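Local coordinates for RagB/SusD domain protein (PDB 5J5U) that probably binds chitin or chitin fragments at the outer membrane, as a SusD homolog serving a chitin-utilization locus of Flavobacterium johnsoniae, at residues S42-H48 / S415-Y419; F260-L264 / P428-P432. One frame throughout, in Å; residues are numbered along the deposited sequence.

Contact 1. Residues S42-H48 / S415-Y419; sequences SGGFVQH and SIEAY
Phe45 and Tyr419 meet at the C-terminal end of helix 31-45, where the phenylalanine sets CD2 over one face of the tyrosine ring, off-centre toward its rim. CD2 lies 3.5 Å from Tyr419 CE1, and the two ring planes are inclined at 59°. Tyr419 reaches this place because its CG stands anti to the backbone N (chi1 174°), while its hydroxyl is hydrogen-bonded to the carbonyl of Pro445 and Arg423 makes a cation-pi contact with the ring. Cutting Tyr419 back to an alanine would probably leave Phe45 CD2 without the ring it lies on and the Pro445 carbonyl without its hydroxyl partner.

Nearer the start of helix 415-425 the two backbones draw close, with the CA atoms of Gly43 and Ser415 5.1 Å apart. Ser415 CB sits 3.5 Å from Gly43 N, and Ser42 CB rests against Ser415 O at 3.4 Å; Ser42 OG is hydrogen-bonded to the carbonyl of Thr37 in its own helix.

His48 supplies the polar link. Its ND1 meets Ser415 OG in the plane of the imidazole at 3.0 Å, a nearly straight hydrogen bond (162°), and NE2 is hydrogen-bonded to the carbonyl of Trp408, so both ring nitrogens are held and the ring's rotation is fixed. Val46 CG1 covers one face of this imidazole, and CE1 touches Ala418 CB at 3.5 Å. What brings His48 round to the second helix is the turn at Gln47, whose positive phi marks the C-prime residue of a Schellman motif ending helix 31-45.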
ATOM      1  N   SER A  42      -4.893   3.395   7.772  1.00 11.54           N
ATOM      2  CA  SER A  42      -3.915   2.308   7.466  1.00 13.73           C
ATOM      3  C   SER A  42      -2.581   2.582   8.143  1.00 13.20           C
ATOM      4  O   SER A  42      -2.035   1.709   8.823  1.00  7.58           O
ATOM      5  CB  SER A  42      -3.682   2.132   5.955  1.00 10.96           C
ATOM      6  OG  SER A  42      -4.813   1.585   5.314  1.00 14.23           O
ATOM      7  N   GLY A  43      -2.102   3.820   7.970  1.00  9.61           N
ATOM      8  CA  GLY A  43      -0.855   4.280   8.540  1.00 10.49           C
ATOM      9  C   GLY A  43      -0.783   4.226  10.052  1.00 12.74           C
ATOM     10  O   GLY A  43       0.274   3.922  10.605  1.00  9.71           O
ATOM     11  N   GLY A  44      -1.880   4.536  10.731  1.00  7.11           N
ATOM     12  CA  GLY A  44      -1.886   4.407  12.172  1.00 10.16           C
ATOM     13  C   GLY A  44      -2.040   2.958  12.633  1.00 12.91           C
ATOM     14  O   GLY A  44      -1.418   2.545  13.615  1.00 11.35           O
ATOM     15  N   PHE A  45      -2.870   2.183  11.925  1.00 11.00           N
ATOM     16  CA  PHE A  45      -3.129   0.783  12.279  1.00 12.01           C
ATOM     17  C   PHE A  45      -1.817  -0.016  12.252  1.00 11.81           C
ATOM     18  O   PHE A  45      -1.549  -0.818  13.139  1.00 10.24           O
ATOM     19  CB  PHE A  45      -4.130   0.104  11.321  1.00  7.40           C
ATOM     20  CG  PHE A  45      -5.542   0.622  11.391  1.00  9.62           C
ATOM     21  CD1 PHE A  45      -5.955   1.486  12.396  1.00 10.63           C
ATOM     22  CD2 PHE A  45      -6.473   0.211  10.440  1.00 13.90           C
ATOM     23  CE1 PHE A  45      -7.261   1.950  12.444  1.00 13.61           C
ATOM     24  CE2 PHE A  45      -7.789   0.673  10.470  1.00 13.27           C
ATOM     25  CZ  PHE A  45      -8.183   1.539  11.480  1.00 14.64           C
ATOM     26  N   VAL A  46      -1.016   0.188  11.212  1.00  9.67           N
ATOM     27  CA  VAL A  46       0.169  -0.643  11.042  1.00 11.64           C
ATOM     28  C   VAL A  46       1.418   0.084  11.621  1.00 14.10           C
ATOM     29  O   VAL A  46       2.535  -0.379  11.481  1.00 12.50           O
ATOM     30  CB  VAL A  46       0.339  -1.036   9.545  1.00 10.30           C
ATOM     31  CG1 VAL A  46       1.089   0.066   8.750  1.00 12.71           C
ATOM     32  CG2 VAL A  46       1.013  -2.378   9.411  1.00  8.27           C
ATOM     33  N   GLN A  47       1.178   1.191  12.329  1.00 16.51           N
ATOM     34  CA  GLN A  47       2.195   1.898  13.083  1.00 12.85           C
ATOM     35  C   GLN A  47       3.376   2.328  12.208  1.00 16.38           C
ATOM     36  O   GLN A  47       4.544   2.245  12.605  1.00 15.50           O
ATOM     37  CB  GLN A  47       2.649   1.039  14.257  1.00 10.77           C
ATOM     38  CG  GLN A  47       1.493   0.639  15.162  1.00 10.21           C
ATOM     39  CD  GLN A  47       1.929  -0.054  16.483  1.00 17.60           C
ATOM     40  OE1 GLN A  47       3.012  -0.647  16.573  1.00 14.01           O
ATOM     41  NE2 GLN A  47       1.065   0.017  17.499  1.00 13.74           N
ATOM     42  N   HIS A  48       3.053   2.784  11.001  1.00 11.81           N
ATOM     43  CA  HIS A  48       3.986   3.536  10.203  1.00 10.92           C
ATOM     44  C   HIS A  48       4.208   4.924  10.848  1.00 15.23           C
ATOM     45  O   HIS A  48       5.331   5.442  10.855  1.00 14.82           O
ATOM     46  CB  HIS A  48       3.458   3.701   8.777  1.00  9.64           C
ATOM     47  CG  HIS A  48       3.824   2.575   7.862  1.00 12.71           C
ATOM     48  ND1 HIS A  48       3.290   2.445   6.596  1.00 13.77           N
ATOM     49  CD2 HIS A  48       4.653   1.522   8.028  1.00 11.09           C
ATOM     50  CE1 HIS A  48       3.789   1.364   6.019  1.00 12.37           C
ATOM     51  NE2 HIS A  48       4.613   0.784   6.872  1.00 10.28           N
ATOM     52  N   SER A 415       0.463   2.786   2.764  1.00 14.62           N
ATOM     53  CA  SER A 415       0.108   2.089   3.981  1.00 15.13           C
ATOM     54  C   SER A 415      -1.046   1.111   3.820  1.00 13.79           C
ATOM     55  O   SER A 415      -1.181   0.204   4.642  1.00 12.91           O
ATOM     56  CB  SER A 415      -0.222   3.088   5.096  1.00 13.80           C
ATOM     57  OG  SER A 415       0.934   3.815   5.453  1.00 15.09           O
ATOM     58  N   ILE A 416      -1.872   1.296   2.794  1.00 10.38           N
ATOM     59  CA  ILE A 416      -2.955   0.362   2.531  1.00 13.29           C
ATOM     60  C   ILE A 416      -2.377  -1.054   2.324  1.00 15.88           C
ATOM     61  O   ILE A 416      -2.888  -2.029   2.897  1.00 12.74           O
ATOM     62  CB  ILE A 416      -3.786   0.794   1.317  1.00 11.97           C
ATOM     63  CG1 ILE A 416      -4.587   2.048   1.639  1.00 10.46           C
ATOM     64  CG2 ILE A 416      -4.753  -0.327   0.867  1.00 10.29           C
ATOM     65  CD1 ILE A 416      -5.400   2.565   0.448  1.00 11.64           C
ATOM     66  N   GLU A 417      -1.298  -1.158   1.536  1.00 13.99           N
ATOM     67  CA  GLU A 417      -0.662  -2.455   1.254  1.00 16.08           C
ATOM     68  C   GLU A 417       0.017  -3.067   2.479  1.00 13.70           C
ATOM     69  O   GLU A 417      -0.068  -4.250   2.709  1.00  9.33           O
ATOM     70  CB  GLU A 417       0.356  -2.327   0.124  1.00 16.11           C
ATOM     71  CG  GLU A 417      -0.269  -2.012  -1.207  1.00 19.36           C
ATOM     72  CD  GLU A 417      -1.489  -2.867  -1.469  1.00 19.09           C
ATOM     73  OE1 GLU A 417      -1.356  -4.110  -1.400  1.00 14.17           O
ATOM     74  OE2 GLU A 417      -2.574  -2.301  -1.738  1.00 17.79           O
ATOM     75  N   ALA A 418       0.692  -2.241   3.256  1.00 12.34           N
ATOM     76  CA  ALA A 418       1.288  -2.700   4.488  1.00 12.97           C
ATOM     77  C   ALA A 418       0.220  -3.201   5.451  1.00 10.29           C
ATOM     78  O   ALA A 418       0.427  -4.195   6.121  1.00 15.13           O
ATOM     79  CB  ALA A 418       2.080  -1.598   5.125  1.00 13.24           C
ATOM     80  N   TYR A 419      -0.889  -2.484   5.555  1.00 10.04           N
ATOM     81  CA  TYR A 419      -2.032  -2.863   6.408  1.00 12.76           C
ATOM     82  C   TYR A 419      -2.584  -4.212   5.980  1.00 11.63           C
ATOM     83  O   TYR A 419      -2.865  -5.060   6.821  1.00 12.23           O
ATOM     84  CB  TYR A 419      -3.130  -1.787   6.365  1.00 10.20           C
ATOM     85  CG  TYR A 419      -4.433  -2.113   7.100  1.00 10.82           C
ATOM     86  CD1 TYR A 419      -4.441  -2.595   8.420  1.00  9.43           C
ATOM     87  CD2 TYR A 419      -5.659  -1.885   6.488  1.00 10.62           C
ATOM     88  CE1 TYR A 419      -5.640  -2.871   9.092  1.00  8.39           C
ATOM     89  CE2 TYR A 419      -6.869  -2.152   7.144  1.00 12.32           C
ATOM     90  CZ  TYR A 419      -6.865  -2.659   8.437  1.00 10.59           C
ATOM     91  OH  TYR A 419      -8.094  -2.912   9.042  1.00  7.27           O
TER

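Contact 2. Residues F260-L264 / P428-P432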
ATOM      1  N   PHE A 260       7.513   9.407  12.193  1.00 11.80           N
ATOM      2  CA  PHE A 260       7.548   7.957  12.061  1.00 14.37           C
ATOM      3  C   PHE A 260       7.377   7.332  13.435  1.00 14.01           C
ATOM      4  O   PHE A 260       7.693   7.945  14.461  1.00 16.07           O
ATOM      5  CB  PHE A 260       8.852   7.483  11.389  1.00 14.96           C
ATOM      6  CG  PHE A 260       9.010   7.982   9.978  1.00 16.48           C
ATOM      7  CD1 PHE A 260       8.001   7.789   9.050  1.00 14.24           C
ATOM      8  CD2 PHE A 260      10.164   8.640   9.575  1.00 16.43           C
ATOM      9  CE1 PHE A 260       8.120   8.243   7.754  1.00 11.31           C
ATOM     10  CE2 PHE A 260      10.296   9.091   8.265  1.00 14.23           C
ATOM     11  CZ  PHE A 260       9.267   8.893   7.354  1.00 13.96           C
ATOM     12  N   SER A 261       6.830   6.129  13.481  1.00 14.76           N
ATOM     13  CA  SER A 261       6.589   5.512  14.777  1.00 18.52           C
ATOM     14  C   SER A 261       7.890   5.008  15.409  1.00 16.52           C
ATOM     15  O   SER A 261       8.866   4.746  14.708  1.00 15.10           O
ATOM     16  CB  SER A 261       5.591   4.372  14.633  1.00 16.32           C
ATOM     17  OG  SER A 261       6.206   3.243  14.045  1.00 21.72           O
ATOM     18  N   SER A 262       7.900   4.864  16.728  1.00 16.62           N
ATOM     19  CA  SER A 262       9.065   4.305  17.414  1.00 16.92           C
ATOM     20  C   SER A 262       9.395   2.896  16.896  1.00 18.10           C
ATOM     21  O   SER A 262      10.551   2.503  16.841  1.00 16.96           O
ATOM     22  CB  SER A 262       8.837   4.286  18.932  1.00 16.84           C
ATOM     23  OG  SER A 262       7.684   3.525  19.284  1.00 17.13           O
ATOM     24  N   LEU A 263       8.378   2.130  16.517  1.00 19.07           N
ATOM     25  CA  LEU A 263       8.605   0.788  15.984  1.00 15.09           C
ATOM     26  C   LEU A 263       9.501   0.826  14.718  1.00 18.37           C
ATOM     27  O   LEU A 263      10.498   0.085  14.605  1.00 21.67           O
ATOM     28  CB  LEU A 263       7.263   0.118  15.688  1.00 10.57           C
ATOM     29  CG  LEU A 263       7.290  -1.333  15.195  1.00 16.16           C
ATOM     30  CD1 LEU A 263       7.788  -2.298  16.281  1.00 14.40           C
ATOM     31  CD2 LEU A 263       5.906  -1.738  14.670  1.00 11.80           C
ATOM     32  N   LEU A 264       9.151   1.690  13.772  1.00 12.48           N
ATOM     33  CA  LEU A 264       9.920   1.788  12.546  1.00 15.82           C
ATOM     34  C   LEU A 264      11.314   2.362  12.808  1.00 16.49           C
ATOM     35  O   LEU A 264      12.305   1.786  12.391  1.00 18.70           O
ATOM     36  CB  LEU A 264       9.186   2.648  11.516  1.00 16.90           C
ATOM     37  CG  LEU A 264       9.848   2.900  10.156  1.00 13.86           C
ATOM     38  CD1 LEU A 264      10.065   1.583   9.460  1.00  9.58           C
ATOM     39  CD2 LEU A 264       8.962   3.787   9.310  1.00 16.49           C
ATOM     40  N   PRO A 428       4.833  -7.127  10.618  1.00 17.53           N
ATOM     41  CA  PRO A 428       5.631  -7.267  11.840  1.00 17.08           C
ATOM     42  C   PRO A 428       4.760  -7.224  13.066  1.00 17.71           C
ATOM     43  O   PRO A 428       3.616  -6.794  12.958  1.00 19.69           O
ATOM     44  CB  PRO A 428       6.549  -6.051  11.802  1.00 15.04           C
ATOM     45  CG  PRO A 428       5.771  -5.031  11.019  1.00 16.53           C
ATOM     46  CD  PRO A 428       5.088  -5.839   9.949  1.00 16.40           C
ATOM     47  N   HIS A 429       5.274  -7.709  14.190  1.00 17.10           N
ATOM     48  CA  HIS A 429       4.590  -7.598  15.454  1.00 18.13           C
ATOM     49  C   HIS A 429       4.556  -6.142  15.858  1.00 17.58           C
ATOM     50  O   HIS A 429       5.579  -5.473  15.890  1.00 19.51           O
ATOM     51  CB  HIS A 429       5.270  -8.456  16.516  1.00 18.48           C
ATOM     52  CG  HIS A 429       5.127  -9.923  16.270  1.00 27.05           C
ATOM     53  ND1 HIS A 429       5.746 -10.876  17.047  1.00 32.08           N
ATOM     54  CD2 HIS A 429       4.440 -10.600  15.319  1.00 24.06           C
ATOM     55  CE1 HIS A 429       5.449 -12.078  16.585  1.00 29.93           C
ATOM     56  NE2 HIS A 429       4.658 -11.937  15.537  1.00 29.13           N
ATOM     57  N   LEU A 430       3.365  -5.659  16.170  1.00 17.29           N
ATOM     58  CA  LEU A 430       3.170  -4.251  16.438  1.00 18.80           C
ATOM     59  C   LEU A 430       3.238  -4.030  17.921  1.00 14.18           C
ATOM     60  O   LEU A 430       3.092  -4.953  18.691  1.00 18.65           O
ATOM     61  CB  LEU A 430       1.823  -3.741  15.869  1.00 18.21           C
ATOM     62  CG  LEU A 430       1.601  -3.873  14.342  1.00 17.17           C
ATOM     63  CD1 LEU A 430       0.242  -3.280  13.903  1.00 13.25           C
ATOM     64  CD2 LEU A 430       2.773  -3.265  13.532  1.00 10.10           C
ATOM     65  N   LEU A 431       3.515  -2.798  18.309  1.00 19.05           N
ATOM     66  CA  LEU A 431       3.481  -2.413  19.699  1.00 15.46           C
ATOM     67  C   LEU A 431       2.050  -2.431  20.147  1.00 16.52           C
ATOM     68  O   LEU A 431       1.174  -1.982  19.421  1.00 14.31           O
ATOM     69  CB  LEU A 431       4.088  -1.021  19.884  1.00 18.78           C
ATOM     70  CG  LEU A 431       5.596  -1.027  19.624  1.00 24.38           C
ATOM     71  CD1 LEU A 431       6.205   0.379  19.578  1.00 15.03           C
ATOM     72  CD2 LEU A 431       6.230  -1.867  20.733  1.00 19.45           C
ATOM     73  N   PRO A 432       1.811  -2.917  21.366  1.00 14.22           N
ATOM     74  CA  PRO A 432       0.446  -3.014  21.887  1.00 13.72           C
ATOM     75  C   PRO A 432      -0.113  -1.627  22.177  1.00 13.45           C
ATOM     76  O   PRO A 432       0.607  -0.747  22.615  1.00 13.34           O
ATOM     77  CB  PRO A 432       0.615  -3.848  23.157  1.00 18.17           C
ATOM     78  CG  PRO A 432       2.028  -3.563  23.583  1.00 25.51           C
ATOM     79  CD  PRO A 432       2.815  -3.425  22.316  1.00 15.38           C
TER
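Leu263 fills the middle of this contact, its side chain directed at the extended segment 428-432 from the first turn of helix 262-270. The tight part is mainly leucine on leucine. Leu263 CD2 meets Leu430 CD2 at 3.7 Å, the two side chains crossing at about a right angle, and CD1 and CD2 both pack on His429 O, 3.9 Å away. With its CG anti to the backbone N (chi1 -177°), Leu263 sends both methyls across to the other segment. Leu431 comes alongside in the opposite direction, bringing CD1 to 4.0 Å from Leu263 CB. At the edge of this packing the same CD1 reaches Ser262 OG at 3.5 Å, a contact of packing alone.

The helix start that carries Leu263 is N-capped: Ser261 OG accepts a weak bond from Leu264 N at 3.3 Å, and the backbone of Ser261 is hydrogen-bonded to that of His48. Facing it, residues 428-432 form part of the irregular connection between helices 415-425 and 452-457, entered through a cis peptide bond before Pro428. Trp408 of helix 399-410 packs against both Leu263 and Pro428.

The loose side belongs to His429, which is exposed: its imidazole leads away from the helix and meets the ring of Tyr427, leaving the backbone carbonyl as the part of His429 that touches Leu263.

How the contacts relate
The centres of the two contacts lie about 10 Å apart, contact 1 buried about 8 Å from the centre of the chain and contact 2 about 17 Å from it, at the surface. Their segments alternate along the sequence, 42-48, 260-264, 415-419, 428-432, so distant parts of the mainly helical SusD-like chain are interlocked. Gln47 joins them directly: its NE2 is 2.8 Å from Leu431 O, a probable hydrogen bond, while next to it His48 shares backbone hydrogen bonding with Ser261. The short sheet of strands 49-50 and 259-260 ties the same two regions together, and helix 415-425 leads from contact 1 into the loop of contact 2. Trp408 borders both contacts.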